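Local atomic coordinates of receptor-like protein kinase ANXUR1 (Arabidopsis thaliana, PDB entry 6FIG), a protein that is a membrane receptor kinase with a malectin-like ectodomain involved in plant reproduction, probably passing extracellular signals to a serine/threonine kinase domain. Residues A[57-61]-A[139-143]; A[124-129]-A[184-190]; A[275-281]-A[371-377]. The contacts are given in a common frame with arbitrary orientation. Numbering follows the deposited sequence.

Interaction 1 of 3, residues A[57-61]-A[139-143]; sequences IFTAP and KFTPS
Packing between two layers of a sheet sandwich can be followed where one chain leaves a strand and crosses to the other layer. Backbone conformation comes first: Ile57 and Phe58 are extended, Thr59 swings to phi/psi -103/4, and Ala60 (-153/172) and Pro61 (-59/150) carry the chain across. Residues 139-142 form the end of a strand, leaving Ser143 in the following loop. CA atoms approach most closely at Pro61-Thr141, 4.4 Å, and Ala60-Pro142, 6.0 Å.

The aromatic contact lies within the interior. Phe58 and Phe140, both with m rotamers at chi1, point toward the opposing segment; Phe58 CD2 lies 3.7 Å from Phe140 CB, and the ring centroids are 5.3 Å apart with planes at an oblique 35°. This is how a malectin-like beta-sandwich is filled: strand 54-58 belongs to the large mixed sheet, strand 135-142 to the five-stranded antiparallel one, and Ile153 of strand 151-161 packs against both phenylalanines.

Proline contacts follow, nearer the surface. The Pro142 ring is wedged into the bend, with Pro142 CG 3.6 Å from Phe58 O and Pro142 CD 3.6 Å from Ala60 C. Pro61 CD and Pro142 CD are 4.4 Å apart, and Pro61 CB lies 4.1 Å from CE of the extended, all-t Lys139.

Polar contact is slight. No hydrogen bond links the segments, but Pro61 CA donates a CA-H...O contact to Phe140 O at 3.2 Å. Regular pairing begins one residue later, where Ala62 is joined to Phe140 by backbone hydrogen bonding as strand 62-67 begins.

Interaction 2 of 3, residues A[124-129]-A[184-190]; sequences KEYSLA and NLQSMFR
The seam between the two calcium-binding malectin-like halves of the ectodomain is built here as continuous beta-sheet: strand 122-128 of the first half pairs antiparallel with strand 185-192 of the second. Axes of the short segments 124-128 and 185-190 approach to 4.5 Å, with N-to-C directions at 143°, so the pair is strongly twisted.

Register is set by Tyr126 opposite Gln186, a non-hydrogen-bonded pair with CA atoms 4.3 Å apart, and Ser127 opposite Leu185, a hydrogen-bonded pair at 5.0 Å. Ser127 N donates to Leu185 O at 2.8 Å and Leu185 N to Ser127 O at 2.9 Å; Ser187 N reaches Glu125 O at 2.8 Å. Past the paired region, Asn184 OD1 accepts from Ala129 N at 2.9 Å, a side chain thus extending the ladder.

The two faces differ. Beside Ser127 and Leu185, the extended t,t side chain of Glu125 brings OE1 to 2.7 Å from Ser187 OG and into a salt bridge 2.8 Å from NH1 of Arg190. The charges continue across the sheet, Glu125 OE2 pairing with Arg77 on strand 73-80 and Arg190 NE with Glu368 on strand 363-372. Met188 and Phe189 form a classic bulge opposite Ile369.

On the face of Tyr126 and Gln186, Tyr126 CE1 rests 3.6 Å from Gln186 CG. Gln186 OE1 binds Lys371 NZ and also accepts from a water held by Tyr126 OH. Its NE2 takes part in another bridge: one water accepts from Gln186 NE2 and from Lys124 NZ, each at 2.8 Å.

Interaction 3 of 3, residues A[275-281]-A[371-377]; sequences DKNFTYI and KMDTMKN. With NAG (2-acetamido-2-deoxy-beta-D-glucopyranose), chain E.
Asp275, in the turn before strand 278-287, forms a salt bridge through OD2 with Lys371 NZ at 2.8 Å, while its carbonyl O accepts from Tyr280 OH at 2.6 Å. Asn277, in a left-handed conformation (78/28), begins an Asn-Phe-Thr glycosylation sequon and carries NAG on ND2, bonded to C1 at 1.4 Å. The Phe278 ring (chi1 m) lies under the Lys371 side chain: CD stands 3.6 Å above the Phe278 centroid as a CH-pi contact, and NZ, 4.6 Å from that centroid, adds an off-centre cation-pi interaction. Thr279 O accepts from Met372 N at 2.9 Å; a water joins Thr279 N, Met372 O and Thr374 OG1. Tyr280 opposes Lys371 in an antiparallel non-hydrogen-bonded pair, CA atoms 4.5 Å apart. Ile281 CD1 meets Met372 SD at 3.9 Å. Beyond the strand, residues 374-377 turn back. Since Lys371 NZ also binds Gln186 and Leu378, its buried charge is satisfied by polar partners while its methylenes pack on an aromatic face.

Chemistry follows position in this fold. Interaction 2, its centre about 6 Å from that of the chain, is buried yet rich in hydrogen bonds and charge; interaction 1, with its centre about 26 Å from that of the chain, depends on apolar side chains and lacks a hydrogen bond across its segments; interaction 3, partly buried, combines both styles and ends at a glycosylated surface turn. Interactions 2 and 3 are neighbours in one sheet, since strands 185-192 and 363-372 pair and Gln186 O lies 2.8 Å from Lys371 N, probably hydrogen-bonded. Interaction 1 touches neither, although it reaches the same sheet through strand 54-58; there it joins layers, whereas the other two join adjacent strands.

Interaction 1 of 3, residues A[57-61]-A[139-143]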
loop_
_atom_site.group_PDB
_atom_site.type_symbol
_atom_site.label_atom_id
_atom_site.label_comp_id
_atom_site.label_asym_id
_atom_site.label_seq_id
_atom_site.Cartn_x
_atom_site.Cartn_y
_atom_site.Cartn_z
ATOM N N ILE A 57 -2.293 15.097 24.655
ATOM C CA ILE A 57 -1.446 15.798 25.617
ATOM C C ILE A 57 -1.307 14.910 26.864
ATOM O O ILE A 57 -2.312 14.432 27.390
ATOM C CB ILE A 57 -2.072 17.142 26.043
ATOM C CG1 ILE A 57 -2.526 17.977 24.825
ATOM C CG2 ILE A 57 -1.087 17.950 26.886
ATOM C CD1 ILE A 57 -1.429 18.374 23.871
ATOM N N PHE A 58 -0.062 14.693 27.303
ATOM C CA PHE A 58 0.260 13.878 28.472
ATOM C C PHE A 58 0.891 14.751 29.544
ATOM O O PHE A 58 1.928 15.363 29.311
ATOM C CB PHE A 58 1.252 12.755 28.111
ATOM C CG PHE A 58 0.819 11.891 26.967
ATOM C CD1 PHE A 58 -0.302 11.097 27.088
ATOM C CD2 PHE A 58 1.554 11.858 25.781
ATOM C CE1 PHE A 58 -0.703 10.270 26.049
ATOM C CE2 PHE A 58 1.151 11.035 24.731
ATOM C CZ PHE A 58 0.020 10.251 24.872
ATOM N N THR A 59 0.286 14.795 30.730
ATOM C CA THR A 59 0.887 15.524 31.867
ATOM C C THR A 59 1.541 14.601 32.891
ATOM O O THR A 59 2.022 15.058 33.919
ATOM C CB THR A 59 -0.132 16.442 32.537
ATOM O OG1 THR A 59 -1.213 15.653 33.031
ATOM C CG2 THR A 59 -0.655 17.448 31.535
ATOM N N ALA A 60 1.547 13.313 32.578
ATOM C CA ALA A 60 2.271 12.296 33.333
ATOM C C ALA A 60 2.571 11.176 32.326
ATOM O O ALA A 60 2.081 11.220 31.192
ATOM C CB ALA A 60 1.433 11.808 34.519
ATOM N N PRO A 61 3.383 10.180 32.717
ATOM C CA PRO A 61 3.747 9.179 31.723
ATOM C C PRO A 61 2.553 8.440 31.118
ATOM O O PRO A 61 1.503 8.285 31.764
ATOM C CB PRO A 61 4.659 8.214 32.498
ATOM C CG PRO A 61 5.222 9.032 33.589
ATOM C CD PRO A 61 4.100 9.967 33.989
ATOM N N LYS A 139 6.570 4.814 24.986
ATOM C CA LYS A 139 6.355 5.477 26.276
ATOM C C LYS A 139 6.730 6.934 26.187
ATOM O O LYS A 139 7.873 7.259 25.804
ATOM C CB LYS A 139 7.169 4.822 27.381
ATOM C CG LYS A 139 6.951 5.471 28.740
ATOM C CD LYS A 139 7.623 4.706 29.857
ATOM C CE LYS A 139 6.925 5.043 31.155
ATOM N NZ LYS A 139 7.631 4.596 32.380
ATOM N N PHE A 140 5.785 7.806 26.548
ATOM C CA PHE A 140 5.976 9.240 26.640
ATOM C C PHE A 140 6.118 9.641 28.096
ATOM O O PHE A 140 5.221 9.386 28.886
ATOM C CB PHE A 140 4.788 9.990 26.009
ATOM C CG PHE A 140 4.739 9.889 24.514
ATOM C CD1 PHE A 140 4.255 8.744 23.892
ATOM C CD2 PHE A 140 5.217 10.933 23.700
ATOM C CE1 PHE A 140 4.212 8.642 22.504
ATOM C CE2 PHE A 140 5.175 10.837 22.320
ATOM C CZ PHE A 140 4.693 9.684 21.708
ATOM N N THR A 141 7.227 10.270 28.468
ATOM C CA THR A 141 7.476 10.668 29.841
ATOM C C THR A 141 7.808 12.147 29.922
ATOM O O THR A 141 8.908 12.542 29.526
ATOM C CB THR A 141 8.648 9.893 30.460
ATOM O OG1 THR A 141 8.392 8.501 30.343
ATOM C CG2 THR A 141 8.853 10.280 31.923
ATOM N N PRO A 142 6.883 12.980 30.442
ATOM C CA PRO A 142 7.197 14.389 30.666
ATOM C C PRO A 142 8.455 14.544 31.532
ATOM O O PRO A 142 8.704 13.711 32.418
ATOM C CB PRO A 142 5.954 14.913 31.408
ATOM C CG PRO A 142 4.862 14.013 30.966
ATOM C CD PRO A 142 5.493 12.659 30.828
ATOM N N SER A 143 9.252 15.572 31.267
ATOM C CA SER A 143 10.454 15.812 32.049
ATOM C C SER A 143 10.116 15.967 33.541
ATOM O O SER A 143 9.231 16.730 33.897
ATOM C CB SER A 143 11.162 17.087 31.589
ATOM O OG SER A 143 12.241 17.406 32.458
#

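Interaction 2 of 3, residues A[124-129]-A[184-190]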
loop_
_atom_site.group_PDB
_atom_site.type_symbol
_atom_site.label_atom_id
_atom_site.label_comp_id
_atom_site.label_asym_id
_atom_site.label_seq_id
_atom_site.Cartn_x
_atom_site.Cartn_y
_atom_site.Cartn_z
ATOM N N LYS A 124 9.963 12.862 13.128
ATOM C CA LYS A 124 11.102 12.082 13.555
ATOM C C LYS A 124 10.871 10.675 13.042
ATOM O O LYS A 124 9.804 10.117 13.240
ATOM C CB LYS A 124 11.233 12.056 15.080
ATOM C CG LYS A 124 11.389 13.406 15.756
ATOM C CD LYS A 124 12.751 14.011 15.557
ATOM C CE LYS A 124 12.898 15.213 16.485
ATOM N NZ LYS A 124 14.231 15.836 16.456
ATOM N N GLU A 125 11.860 10.074 12.370
ATOM C CA GLU A 125 11.706 8.753 11.820
ATOM C C GLU A 125 12.844 7.872 12.286
ATOM O O GLU A 125 14.031 8.287 12.202
ATOM C CB GLU A 125 11.701 8.799 10.290
ATOM C CG GLU A 125 11.554 7.439 9.632
ATOM C CD GLU A 125 11.618 7.502 8.128
ATOM O OE1 GLU A 125 12.727 7.326 7.618
ATOM O OE2 GLU A 125 10.583 7.696 7.453
ATOM N N TYR A 126 12.499 6.670 12.709
ATOM C CA TYR A 126 13.434 5.695 13.233
ATOM C C TYR A 126 13.227 4.369 12.539
ATOM O O TYR A 126 12.121 4.050 12.123
ATOM C CB TYR A 126 13.243 5.539 14.741
ATOM C CG TYR A 126 13.303 6.838 15.457
ATOM C CD1 TYR A 126 14.533 7.384 15.868
ATOM C CD2 TYR A 126 12.154 7.572 15.715
ATOM C CE1 TYR A 126 14.597 8.605 16.496
ATOM C CE2 TYR A 126 12.204 8.792 16.340
ATOM C CZ TYR A 126 13.426 9.315 16.732
ATOM O OH TYR A 126 13.494 10.538 17.325
ATOM N N SER A 127 14.293 3.578 12.438
ATOM C CA SER A 127 14.216 2.212 11.984
ATOM C C SER A 127 14.678 1.326 13.124
ATOM O O SER A 127 15.856 1.361 13.522
ATOM C CB SER A 127 15.046 1.942 10.732
ATOM O OG SER A 127 14.951 0.570 10.373
ATOM N N LEU A 128 13.730 0.573 13.665
ATOM C CA LEU A 128 13.937 -0.210 14.879
ATOM C C LEU A 128 14.246 -1.651 14.534
ATOM O O LEU A 128 13.452 -2.318 13.847
ATOM C CB LEU A 128 12.686 -0.142 15.750
ATOM C CG LEU A 128 12.256 1.276 16.154
ATOM C CD1 LEU A 128 10.977 1.211 16.984
ATOM C CD2 LEU A 128 13.369 2.004 16.907
ATOM N N ALA A 129 15.379 -2.155 15.019
ATOM C CA ALA A 129 15.728 -3.555 14.811
ATOM C C ALA A 129 14.697 -4.507 15.423
ATOM O O ALA A 129 13.984 -4.135 16.368
ATOM C CB ALA A 129 17.119 -3.856 15.379
ATOM N N ASN A 184 19.560 0.091 15.710
ATOM C CA ASN A 184 18.441 1.023 15.678
ATOM C C ASN A 184 18.960 2.305 15.091
ATOM O O ASN A 184 20.054 2.755 15.480
ATOM C CB ASN A 184 17.895 1.243 17.084
ATOM C CG ASN A 184 17.391 -0.040 17.691
ATOM O OD1 ASN A 184 16.396 -0.619 17.205
ATOM N ND2 ASN A 184 18.080 -0.526 18.727
ATOM N N LEU A 185 18.239 2.866 14.119
ATOM C CA LEU A 185 18.725 4.007 13.367
ATOM C C LEU A 185 17.711 5.115 13.423
ATOM O O LEU A 185 16.503 4.850 13.514
ATOM C CB LEU A 185 18.953 3.640 11.895
ATOM C CG LEU A 185 19.823 2.432 11.561
ATOM C CD1 LEU A 185 19.692 2.104 10.067
ATOM C CD2 LEU A 185 21.258 2.722 11.879
ATOM N N GLN A 186 18.181 6.342 13.381
ATOM C CA GLN A 186 17.328 7.505 13.120
ATOM C C GLN A 186 17.631 8.016 11.720
ATOM O O GLN A 186 18.796 8.254 11.378
ATOM C CB GLN A 186 17.568 8.603 14.139
ATOM C CG GLN A 186 16.740 9.860 13.904
ATOM C CD GLN A 186 16.955 10.945 14.922
ATOM O OE1 GLN A 186 17.738 10.808 15.879
ATOM N NE2 GLN A 186 16.260 12.060 14.719
ATOM N N SER A 187 16.578 8.250 10.945
ATOM C CA SER A 187 16.695 8.875 9.629
ATOM C C SER A 187 16.918 10.347 9.797
ATOM O O SER A 187 16.071 11.045 10.326
ATOM C CB SER A 187 15.426 8.642 8.810
ATOM O OG SER A 187 15.193 7.263 8.681
ATOM N N MET A 188 18.093 10.838 9.405
ATOM C CA MET A 188 18.404 12.242 9.597
ATOM C C MET A 188 18.040 13.065 8.376
ATOM O O MET A 188 17.514 14.152 8.503
ATOM C CB MET A 188 19.891 12.432 9.935
ATOM C CG MET A 188 20.393 11.572 11.076
ATOM S SD MET A 188 19.575 11.930 12.661
ATOM C CE MET A 188 20.178 13.557 13.048
ATOM N N PHE A 189 18.425 12.570 7.197
ATOM C CA PHE A 189 18.177 13.244 5.917
ATOM C C PHE A 189 17.958 12.191 4.858
ATOM O O PHE A 189 18.545 11.094 4.913
ATOM C CB PHE A 189 19.371 14.122 5.499
ATOM C CG PHE A 189 19.668 15.205 6.478
ATOM C CD1 PHE A 189 18.953 16.386 6.455
ATOM C CD2 PHE A 189 20.606 15.001 7.488
ATOM C CE1 PHE A 189 19.167 17.348 7.391
ATOM C CE2 PHE A 189 20.842 15.966 8.431
ATOM C CZ PHE A 189 20.128 17.146 8.392
ATOM N N ARG A 190 17.099 12.534 3.909
ATOM C CA ARG A 190 16.770 11.645 2.810
ATOM C C ARG A 190 16.503 12.492 1.601
ATOM O O ARG A 190 15.523 13.249 1.575
ATOM C CB ARG A 190 15.526 10.807 3.116
ATOM C CG ARG A 190 15.126 9.898 1.977
ATOM C CD ARG A 190 14.065 8.899 2.371
ATOM N NE ARG A 190 14.530 7.877 3.299
ATOM C CZ ARG A 190 14.131 7.714 4.568
ATOM N NH1 ARG A 190 13.322 8.583 5.150
ATOM N NH2 ARG A 190 14.577 6.671 5.243
HETATM O O HOH W 1 16.631 14.607 15.844
HETATM O O HOH W 2 14.287 11.803 12.223
HETATM O O HOH W 3 16.057 11.333 18.022
HETATM O O HOH W 4 14.648 -2.303 18.342
#

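Interaction 3 of 3, residues A[275-281]-A[371-377]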
loop_
_atom_site.group_PDB
_atom_site.type_symbol
_atom_site.label_atom_id
_atom_site.label_comp_id
_atom_site.label_asym_id
_atom_site.label_seq_id
_atom_site.Cartn_x
_atom_site.Cartn_y
_atom_site.Cartn_z
ATOM N N ASP A 275 23.943 15.474 15.261
ATOM C CA ASP A 275 24.263 15.433 16.692
ATOM C C ASP A 275 25.624 14.782 16.907
ATOM O O ASP A 275 25.913 13.737 16.355
ATOM C CB ASP A 275 23.200 14.614 17.436
ATOM C CG ASP A 275 21.792 15.196 17.295
ATOM O OD1 ASP A 275 21.654 16.451 17.237
ATOM O OD2 ASP A 275 20.818 14.393 17.296
ATOM N N LYS A 276 26.451 15.384 17.744
ATOM C CA LYS A 276 27.769 14.831 18.057
ATOM C C LYS A 276 27.648 13.522 18.863
ATOM O O LYS A 276 26.608 13.260 19.493
ATOM C CB LYS A 276 28.589 15.861 18.834
ATOM C CG LYS A 276 28.992 17.085 18.014
ATOM C CD LYS A 276 29.816 18.116 18.794
ATOM C CE LYS A 276 28.980 18.937 19.765
ATOM N NZ LYS A 276 29.694 20.148 20.250
ATOM N N ASN A 277 28.685 12.701 18.800
ATOM C CA ASN A 277 28.851 11.489 19.626
ATOM C C ASN A 277 28.026 10.307 19.136
ATOM O O ASN A 277 27.620 9.450 19.932
ATOM C CB ASN A 277 28.521 11.713 21.116
ATOM C CG ASN A 277 29.426 12.688 21.799
ATOM O OD1 ASN A 277 30.121 13.491 21.177
ATOM N ND2 ASN A 277 29.435 12.603 23.122
ATOM N N PHE A 278 27.757 10.277 17.845
ATOM C CA PHE A 278 27.156 9.120 17.191
ATOM C C PHE A 278 27.955 8.790 15.933
ATOM O O PHE A 278 28.593 9.675 15.320
ATOM C CB PHE A 278 25.713 9.385 16.764
ATOM C CG PHE A 278 24.767 9.651 17.893
ATOM C CD1 PHE A 278 24.187 8.589 18.583
ATOM C CD2 PHE A 278 24.450 10.954 18.268
ATOM C CE1 PHE A 278 23.295 8.824 19.619
ATOM C CE2 PHE A 278 23.565 11.191 19.316
ATOM C CZ PHE A 278 22.975 10.121 19.980
ATOM N N THR A 279 27.905 7.519 15.555
ATOM C CA THR A 279 28.303 7.081 14.235
ATOM C C THR A 279 27.124 7.224 13.291
ATOM O O THR A 279 25.988 6.831 13.618
ATOM C CB THR A 279 28.775 5.620 14.265
ATOM O OG1 THR A 279 29.904 5.496 15.130
ATOM C CG2 THR A 279 29.155 5.133 12.876
ATOM N N TYR A 280 27.378 7.816 12.138
ATOM C CA TYR A 280 26.400 7.988 11.072
ATOM C C TYR A 280 26.751 7.134 9.853
ATOM O O TYR A 280 27.931 6.905 9.556
ATOM C CB TYR A 280 26.311 9.451 10.625
ATOM C CG TYR A 280 25.765 10.324 11.722
ATOM C CD1 TYR A 280 24.406 10.620 11.766
ATOM C CD2 TYR A 280 26.586 10.811 12.717
ATOM C CE1 TYR A 280 23.880 11.393 12.789
ATOM C CE2 TYR A 280 26.062 11.577 13.762
ATOM C CZ TYR A 280 24.697 11.849 13.792
ATOM O OH TYR A 280 24.145 12.609 14.809
ATOM N N ILE A 281 25.717 6.673 9.164
ATOM C CA ILE A 281 25.869 5.975 7.897
ATOM C C ILE A 281 25.384 6.925 6.830
ATOM O O ILE A 281 24.270 7.441 6.906
ATOM C CB ILE A 281 25.078 4.656 7.863
ATOM C CG1 ILE A 281 25.699 3.676 8.839
ATOM C CG2 ILE A 281 25.076 4.049 6.445
ATOM C CD1 ILE A 281 24.859 2.447 9.064
ATOM N N LYS A 371 21.589 7.999 11.717
ATOM C CA LYS A 371 22.291 7.905 13.003
ATOM C C LYS A 371 22.183 6.507 13.553
ATOM O O LYS A 371 21.079 5.994 13.641
ATOM C CB LYS A 371 21.640 8.861 13.991
ATOM C CG LYS A 371 22.288 8.944 15.351
ATOM C CD LYS A 371 21.367 9.648 16.340
ATOM C CE LYS A 371 21.263 11.132 16.073
ATOM N NZ LYS A 371 20.207 11.716 16.924
ATOM N N MET A 372 23.285 5.911 13.963
ATOM C CA MET A 372 23.262 4.620 14.634
ATOM C C MET A 372 23.111 4.826 16.133
ATOM O O MET A 372 23.661 5.781 16.696
ATOM C CB MET A 372 24.566 3.865 14.383
ATOM C CG MET A 372 24.846 3.615 12.925
ATOM S SD MET A 372 26.278 2.555 12.688
ATOM C CE MET A 372 25.655 0.989 13.294
ATOM N N ASP A 373 22.397 3.916 16.796
ATOM C CA ASP A 373 22.269 3.999 18.243
ATOM C C ASP A 373 23.582 3.681 18.966
ATOM O O ASP A 373 24.393 2.873 18.501
ATOM C CB ASP A 373 21.075 3.185 18.803
ATOM C CG ASP A 373 21.175 1.654 18.593
ATOM O OD1 ASP A 373 21.674 1.159 17.550
ATOM O OD2 ASP A 373 20.641 0.931 19.484
ATOM N N THR A 374 23.780 4.365 20.091
ATOM C CA THR A 374 24.872 4.122 21.037
ATOM C C THR A 374 24.231 3.980 22.414
ATOM O O THR A 374 23.471 4.852 22.815
ATOM C CB THR A 374 25.861 5.302 21.079
ATOM O OG1 THR A 374 26.634 5.308 19.876
ATOM C CG2 THR A 374 26.829 5.191 22.267
ATOM N N MET A 375 24.547 2.898 23.117
ATOM C CA MET A 375 24.000 2.629 24.465
ATOM C C MET A 375 22.448 2.651 24.451
ATOM O O MET A 375 21.818 3.204 25.349
ATOM C CB MET A 375 24.590 3.612 25.504
ATOM C CG MET A 375 26.102 3.488 25.755
ATOM S SD MET A 375 26.669 1.909 26.445
ATOM C CE MET A 375 25.650 1.719 27.899
ATOM N N LYS A 376 21.874 2.064 23.398
ATOM C CA LYS A 376 20.412 2.028 23.154
ATOM C C LYS A 376 19.770 3.403 23.147
ATOM O O LYS A 376 18.596 3.567 23.528
ATOM C CB LYS A 376 19.725 1.153 24.215
ATOM C CG LYS A 376 20.162 -0.297 24.212
ATOM C CD LYS A 376 19.740 -0.971 22.918
ATOM C CE LYS A 376 19.690 -2.487 23.070
ATOM N NZ LYS A 376 19.760 -3.081 21.703
ATOM N N ASN A 377 20.523 4.396 22.694
ATOM C CA ASN A 377 20.055 5.764 22.667
ATOM C C ASN A 377 20.272 6.370 21.298
ATOM O O ASN A 377 21.319 6.166 20.671
ATOM C CB ASN A 377 20.797 6.624 23.697
ATOM C CG ASN A 377 20.435 8.088 23.578
ATOM O OD1 ASN A 377 19.278 8.476 23.768
ATOM N ND2 ASN A 377 21.401 8.907 23.184
HETATM C C1 NAG E . 30.215 13.438 23.995
HETATM C C2 NAG E . 29.434 13.655 25.293
HETATM C C3 NAG E . 30.232 14.515 26.256
HETATM C C4 NAG E . 31.610 13.888 26.448
HETATM C C5 NAG E . 32.299 13.587 25.106
HETATM C C6 NAG E . 33.588 12.814 25.322
HETATM C C7 NAG E . 26.985 13.723 25.028
HETATM C C8 NAG E . 25.838 14.643 24.687
HETATM N N2 NAG E . 28.184 14.320 25.007
HETATM O O3 NAG E . 29.575 14.640 27.523
HETATM O O4 NAG E . 32.462 14.667 27.304
HETATM O O5 NAG E . 31.444 12.791 24.302
HETATM O O6 NAG E . 34.309 12.662 24.082
HETATM O O7 NAG E . 26.805 12.533 25.311
HETATM O O HOH W 5 28.605 6.877 19.763
HETATM O O HOH W 6 26.326 5.752 17.260
#